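Local coordinates for L0028 (Mitochondria associated protein) (PDB 3GCG) that probably acts as a bacterial effector and guanine nucleotide exchange factor that activates a host Rho-family GTPase such as Cdc42, at residues W43-R54 with E136-F147. Sequence-based numbering, arbitrary orientation.
Sequences WFQQEQTTYISR and EQVSQEIFERNF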
loop_
_atom_site.group_PDB
_atom_site.type_symbol
_atom_site.label_atom_id
_atom_site.label_comp_id
_atom_site.label_asym_id
_atom_site.label_seq_id
_atom_site.Cartn_x
_atom_site.Cartn_y
_atom_site.Cartn_z
ATOM N N TRP B 43 10.259 -14.555 -4.103
ATOM C CA TRP B 43 8.907 -14.097 -3.828
ATOM C C TRP B 43 8.405 -14.709 -2.518
ATOM O O TRP B 43 7.834 -14.011 -1.675
ATOM C CB TRP B 43 7.946 -14.493 -4.955
ATOM C CG TRP B 43 6.521 -14.232 -4.575
ATOM C CD1 TRP B 43 5.874 -13.025 -4.597
ATOM C CD2 TRP B 43 5.606 -15.164 -3.988
ATOM N NE1 TRP B 43 4.618 -13.151 -4.061
ATOM C CE2 TRP B 43 4.422 -14.455 -3.686
ATOM C CE3 TRP B 43 5.664 -16.537 -3.703
ATOM C CZ2 TRP B 43 3.313 -15.065 -3.092
ATOM C CZ3 TRP B 43 4.563 -17.141 -3.114
ATOM C CH2 TRP B 43 3.398 -16.404 -2.823
ATOM N N PHE B 44 8.614 -16.014 -2.355
ATOM C CA PHE B 44 8.164 -16.716 -1.149
ATOM C C PHE B 44 8.758 -16.100 0.116
ATOM O O PHE B 44 8.044 -15.846 1.086
ATOM C CB PHE B 44 8.547 -18.201 -1.215
ATOM C CG PHE B 44 7.989 -19.026 -0.086
ATOM C CD1 PHE B 44 6.672 -19.481 -0.121
ATOM C CD2 PHE B 44 8.775 -19.328 1.031
ATOM C CE1 PHE B 44 6.139 -20.230 0.946
ATOM C CE2 PHE B 44 8.256 -20.075 2.105
ATOM C CZ PHE B 44 6.936 -20.526 2.064
ATOM N N GLN B 45 10.068 -15.867 0.098
ATOM C CA GLN B 45 10.765 -15.276 1.236
ATOM C C GLN B 45 10.203 -13.900 1.596
ATOM O O GLN B 45 9.887 -13.628 2.758
ATOM C CB GLN B 45 12.266 -15.150 0.929
ATOM C CG GLN B 45 13.048 -16.460 1.004
ATOM C CD GLN B 45 14.545 -16.283 0.744
ATOM O OE1 GLN B 45 15.225 -15.497 1.414
ATOM N NE2 GLN B 45 15.065 -17.025 -0.230
ATOM N N GLN B 46 10.076 -13.040 0.590
ATOM C CA GLN B 46 9.570 -11.690 0.798
ATOM C C GLN B 46 8.132 -11.653 1.307
ATOM O O GLN B 46 7.819 -10.928 2.248
ATOM C CB GLN B 46 9.665 -10.896 -0.501
ATOM C CG GLN B 46 11.041 -10.930 -1.121
ATOM C CD GLN B 46 11.238 -9.835 -2.146
ATOM O OE1 GLN B 46 10.272 -9.319 -2.718
ATOM N NE2 GLN B 46 12.494 -9.479 -2.393
ATOM N N GLU B 47 7.260 -12.432 0.677
ATOM C CA GLU B 47 5.862 -12.473 1.075
ATOM C C GLU B 47 5.714 -13.002 2.497
ATOM O O GLU B 47 4.952 -12.453 3.289
ATOM C CB GLU B 47 5.053 -13.343 0.108
ATOM C CG GLU B 47 3.605 -13.511 0.521
ATOM C CD GLU B 47 2.835 -12.203 0.477
ATOM O OE1 GLU B 47 1.782 -12.127 1.140
ATOM O OE2 GLU B 47 3.273 -11.261 -0.226
ATOM N N GLN B 48 6.445 -14.063 2.823
ATOM C CA GLN B 48 6.379 -14.637 4.166
ATOM C C GLN B 48 6.678 -13.612 5.266
ATOM O O GLN B 48 5.898 -13.473 6.216
ATOM C CB GLN B 48 7.352 -15.813 4.295
ATOM C CG GLN B 48 7.178 -16.609 5.582
ATOM C CD GLN B 48 7.910 -17.949 5.542
ATOM O OE1 GLN B 48 9.123 -18.004 5.294
ATOM N NE2 GLN B 48 7.176 -19.035 5.788
ATOM N N THR B 49 7.801 -12.900 5.153
ATOM C CA THR B 49 8.136 -11.920 6.177
ATOM C C THR B 49 7.178 -10.732 6.112
ATOM O O THR B 49 6.905 -10.094 7.119
ATOM C CB THR B 49 9.616 -11.425 6.073
ATOM O OG1 THR B 49 9.655 -10.064 5.622
ATOM C CG2 THR B 49 10.409 -12.289 5.137
ATOM N N THR B 50 6.644 -10.458 4.928
ATOM C CA THR B 50 5.708 -9.354 4.758
ATOM C C THR B 50 4.327 -9.668 5.343
ATOM O O THR B 50 3.778 -8.863 6.096
ATOM C CB THR B 50 5.548 -8.977 3.270
ATOM O OG1 THR B 50 6.761 -8.380 2.801
ATOM C CG2 THR B 50 4.399 -7.992 3.083
ATOM N N TYR B 51 3.774 -10.828 4.989
ATOM C CA TYR B 51 2.455 -11.247 5.478
ATOM C C TYR B 51 2.442 -11.397 6.999
ATOM O O TYR B 51 1.492 -10.994 7.672
ATOM C CB TYR B 51 2.034 -12.579 4.852
ATOM C CG TYR B 51 0.610 -12.956 5.202
ATOM C CD1 TYR B 51 -0.457 -12.564 4.394
ATOM C CD2 TYR B 51 0.322 -13.629 6.391
ATOM C CE1 TYR B 51 -1.770 -12.823 4.758
ATOM C CE2 TYR B 51 -0.993 -13.889 6.772
ATOM C CZ TYR B 51 -2.030 -13.483 5.953
ATOM O OH TYR B 51 -3.329 -13.721 6.347
ATOM N N ILE B 52 3.504 -11.986 7.532
ATOM C CA ILE B 52 3.631 -12.183 8.964
ATOM C C ILE B 52 3.792 -10.845 9.684
ATOM O O ILE B 52 3.201 -10.638 10.747
ATOM C CB ILE B 52 4.834 -13.077 9.284
ATOM C CG1 ILE B 52 4.596 -14.482 8.727
ATOM C CG2 ILE B 52 5.059 -13.133 10.796
ATOM C CD1 ILE B 52 5.833 -15.383 8.823
ATOM N N SER B 53 4.591 -9.947 9.101
ATOM C CA SER B 53 4.823 -8.620 9.680
ATOM C C SER B 53 3.544 -7.810 9.694
ATOM O O SER B 53 3.278 -7.065 10.634
ATOM C CB SER B 53 5.875 -7.842 8.884
ATOM O OG SER B 53 7.148 -8.439 9.004
ATOM N N ARG B 54 2.754 -7.938 8.640
ATOM C CA ARG B 54 1.512 -7.197 8.583
ATOM C C ARG B 54 0.548 -7.789 9.613
ATOM O O ARG B 54 -0.182 -7.055 10.275
ATOM C CB ARG B 54 0.962 -7.222 7.151
ATOM C CG ARG B 54 -0.236 -8.080 6.888
ATOM C CD ARG B 54 -1.517 -7.282 6.947
ATOM N NE ARG B 54 -2.625 -8.059 6.400
ATOM C CZ ARG B 54 -2.883 -8.184 5.103
ATOM N NH1 ARG B 54 -2.122 -7.568 4.205
ATOM N NH2 ARG B 54 -3.884 -8.959 4.697
ATOM N N GLU B 136 -9.233 -10.518 2.444
ATOM C CA GLU B 136 -8.587 -10.804 3.718
ATOM C C GLU B 136 -8.710 -12.300 4.034
ATOM O O GLU B 136 -7.719 -12.967 4.332
ATOM C CB GLU B 136 -9.232 -9.983 4.838
ATOM C CG GLU B 136 -8.649 -10.256 6.218
ATOM C CD GLU B 136 -7.214 -9.760 6.381
ATOM O OE1 GLU B 136 -6.474 -10.353 7.197
ATOM O OE2 GLU B 136 -6.832 -8.772 5.710
ATOM N N GLN B 137 -9.932 -12.822 3.947
ATOM C CA GLN B 137 -10.198 -14.229 4.232
ATOM C C GLN B 137 -9.445 -15.230 3.367
ATOM O O GLN B 137 -8.860 -16.177 3.880
ATOM C CB GLN B 137 -11.694 -14.532 4.106
ATOM C CG GLN B 137 -12.589 -13.722 5.025
ATOM C CD GLN B 137 -14.013 -14.259 5.082
ATOM O OE1 GLN B 137 -14.604 -14.604 4.057
ATOM N NE2 GLN B 137 -14.573 -14.323 6.289
ATOM N N VAL B 138 -9.473 -15.025 2.055
ATOM C CA VAL B 138 -8.820 -15.943 1.124
ATOM C C VAL B 138 -7.284 -15.909 1.126
ATOM O O VAL B 138 -6.635 -16.945 0.951
ATOM C CB VAL B 138 -9.352 -15.718 -0.313
ATOM C CG1 VAL B 138 -8.804 -16.771 -1.249
ATOM C CG2 VAL B 138 -10.871 -15.778 -0.310
ATOM N N SER B 139 -6.691 -14.736 1.319
ATOM C CA SER B 139 -5.231 -14.677 1.344
ATOM C C SER B 139 -4.727 -15.361 2.611
ATOM O O SER B 139 -3.695 -16.020 2.596
ATOM C CB SER B 139 -4.720 -13.230 1.280
ATOM O OG SER B 139 -5.187 -12.469 2.369
ATOM N N GLN B 140 -5.460 -15.217 3.709
ATOM C CA GLN B 140 -5.036 -15.866 4.941
ATOM C C GLN B 140 -5.059 -17.369 4.710
ATOM O O GLN B 140 -4.159 -18.090 5.146
ATOM C CB GLN B 140 -5.968 -15.519 6.105
ATOM C CG GLN B 140 -5.597 -16.244 7.388
ATOM C CD GLN B 140 -6.549 -15.960 8.525
ATOM O OE1 GLN B 140 -6.694 -14.816 8.956
ATOM N NE2 GLN B 140 -7.203 -17.001 9.023
ATOM N N GLU B 141 -6.097 -17.830 4.019
ATOM C CA GLU B 141 -6.235 -19.246 3.722
ATOM C C GLU B 141 -5.110 -19.683 2.777
ATOM O O GLU B 141 -4.549 -20.764 2.933
ATOM C CB GLU B 141 -7.619 -19.519 3.116
ATOM C CG GLU B 141 -8.767 -19.077 4.034
ATOM C CD GLU B 141 -10.163 -19.358 3.474
ATOM O OE1 GLU B 141 -10.464 -18.930 2.338
ATOM O OE2 GLU B 141 -10.973 -19.998 4.180
ATOM N N ILE B 142 -4.761 -18.827 1.819
ATOM C CA ILE B 142 -3.700 -19.140 0.865
ATOM C C ILE B 142 -2.345 -19.151 1.543
ATOM O O ILE B 142 -1.470 -19.949 1.199
ATOM C CB ILE B 142 -3.668 -18.132 -0.293
ATOM C CG1 ILE B 142 -4.831 -18.418 -1.242
ATOM C CG2 ILE B 142 -2.338 -18.210 -1.033
ATOM C CD1 ILE B 142 -4.875 -17.520 -2.454
ATOM N N PHE B 143 -2.177 -18.259 2.509
ATOM C CA PHE B 143 -0.934 -18.164 3.251
ATOM C C PHE B 143 -0.692 -19.416 4.095
ATOM O O PHE B 143 0.388 -20.005 4.055
ATOM C CB PHE B 143 -0.966 -16.941 4.171
ATOM C CG PHE B 143 0.204 -16.864 5.115
ATOM C CD1 PHE B 143 1.475 -16.539 4.645
ATOM C CD2 PHE B 143 0.035 -17.136 6.470
ATOM C CE1 PHE B 143 2.567 -16.483 5.506
ATOM C CE2 PHE B 143 1.119 -17.086 7.352
ATOM C CZ PHE B 143 2.394 -16.757 6.868
ATOM N N GLU B 144 -1.702 -19.810 4.862
ATOM C CA GLU B 144 -1.590 -20.967 5.746
ATOM C C GLU B 144 -1.420 -22.319 5.057
ATOM O O GLU B 144 -0.956 -23.269 5.673
ATOM C CB GLU B 144 -2.790 -21.017 6.694
ATOM C CG GLU B 144 -2.941 -19.750 7.514
ATOM C CD GLU B 144 -4.048 -19.836 8.539
ATOM O OE1 GLU B 144 -5.122 -20.390 8.218
ATOM O OE2 GLU B 144 -3.848 -19.337 9.664
ATOM N N ARG B 145 -1.784 -22.413 3.786
ATOM C CA ARG B 145 -1.639 -23.678 3.080
ATOM C C ARG B 145 -0.289 -23.799 2.386
ATOM O O ARG B 145 0.177 -24.904 2.100
ATOM C CB ARG B 145 -2.760 -23.842 2.059
ATOM C CG ARG B 145 -4.134 -23.726 2.680
ATOM C CD ARG B 145 -5.196 -24.309 1.780
ATOM N NE ARG B 145 -6.498 -24.323 2.432
ATOM C CZ ARG B 145 -7.565 -24.946 1.949
ATOM N NH1 ARG B 145 -7.485 -25.613 0.801
ATOM N NH2 ARG B 145 -8.714 -24.904 2.614
ATOM N N ASN B 146 0.354 -22.664 2.142
ATOM C CA ASN B 146 1.636 -22.662 1.460
ATOM C C ASN B 146 2.786 -22.125 2.309
ATOM O O ASN B 146 3.947 -22.281 1.946
ATOM C CB ASN B 146 1.504 -21.848 0.171
ATOM C CG ASN B 146 0.457 -22.424 -0.778
ATOM O OD1 ASN B 146 0.778 -23.198 -1.678
ATOM N ND2 ASN B 146 -0.799 -22.062 -0.565
ATOM N N PHE B 147 2.466 -21.498 3.438
ATOM C CA PHE B 147 3.495 -20.931 4.318
ATOM C C PHE B 147 3.356 -21.424 5.753
ATOM O O PHE B 147 3.334 -20.617 6.681
ATOM C CB PHE B 147 3.396 -19.398 4.360
ATOM C CG PHE B 147 3.576 -18.720 3.031
ATOM C CD1 PHE B 147 2.668 -18.916 1.996
ATOM C CD2 PHE B 147 4.630 -17.834 2.837
ATOM C CE1 PHE B 147 2.812 -18.243 0.789
ATOM C CE2 PHE B 147 4.781 -17.157 1.633
ATOM C CZ PHE B 147 3.869 -17.357 0.610
HETATM O O HOH W 1 -5.036 -12.053 5.055
#
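Tyr51 and Phe143 each carry CG anti to the backbone N (chi1 -173° and 172°), and from the facing sides of their two helices these settings lay one ring over the other. The result is an offset stack, centroids 4.1 Å apart and planes at 20°, in which Tyr51 CD2 sits over the centre of the Phe143 ring. Phe143 CB also enters a CH-pi contact, 4.0 Å from the Tyr51 ring centroid and over its face. Beyond the stack, Ile52 CG1 approaches Phe143 CZ to 3.7 Å. Shortening Phe143 to an alanine removes the ring stacked on Tyr51, which would probably open a gap beside Ile52 CG1 and leave the tyrosine ring freer to turn.

A second offset stack pairs Phe44 with Phe147, whose centroids lie 4.2 Å apart; Phe44 CE1 lies above the centre of the Phe147 ring. Gln48 CB and Trp43 CH2 meet this ring at its edge, the latter 3.6 Å from Phe147 CZ. Trp43 and Glu47, four residues apart, match the WxxxE signature of this effector family. Their polar ends, Trp43 NE1 bonded to Ser99 and the Glu47 carboxylate to Ser98 and Ser99, tie helix 41-67 to the start of helix 99-105, while the apolar atoms Trp43 CH2 and Glu47 CG touch Phe147.

At the opposite end, a water collects the polar tips: it lies 2.7 Å from Tyr51 OH and donates at 2.7 Å to Ser139 OG, itself bonded to Ile135 O, with weak bonds to Arg54 NH2 and Glu136 OE1. Arg54 NH2 and Glu136 OE2 form a salt bridge of 3.1 Å, the long side chains reaching across from opposite directions; Arg58 makes a weaker, long ion pair with the same carboxylate oxygen.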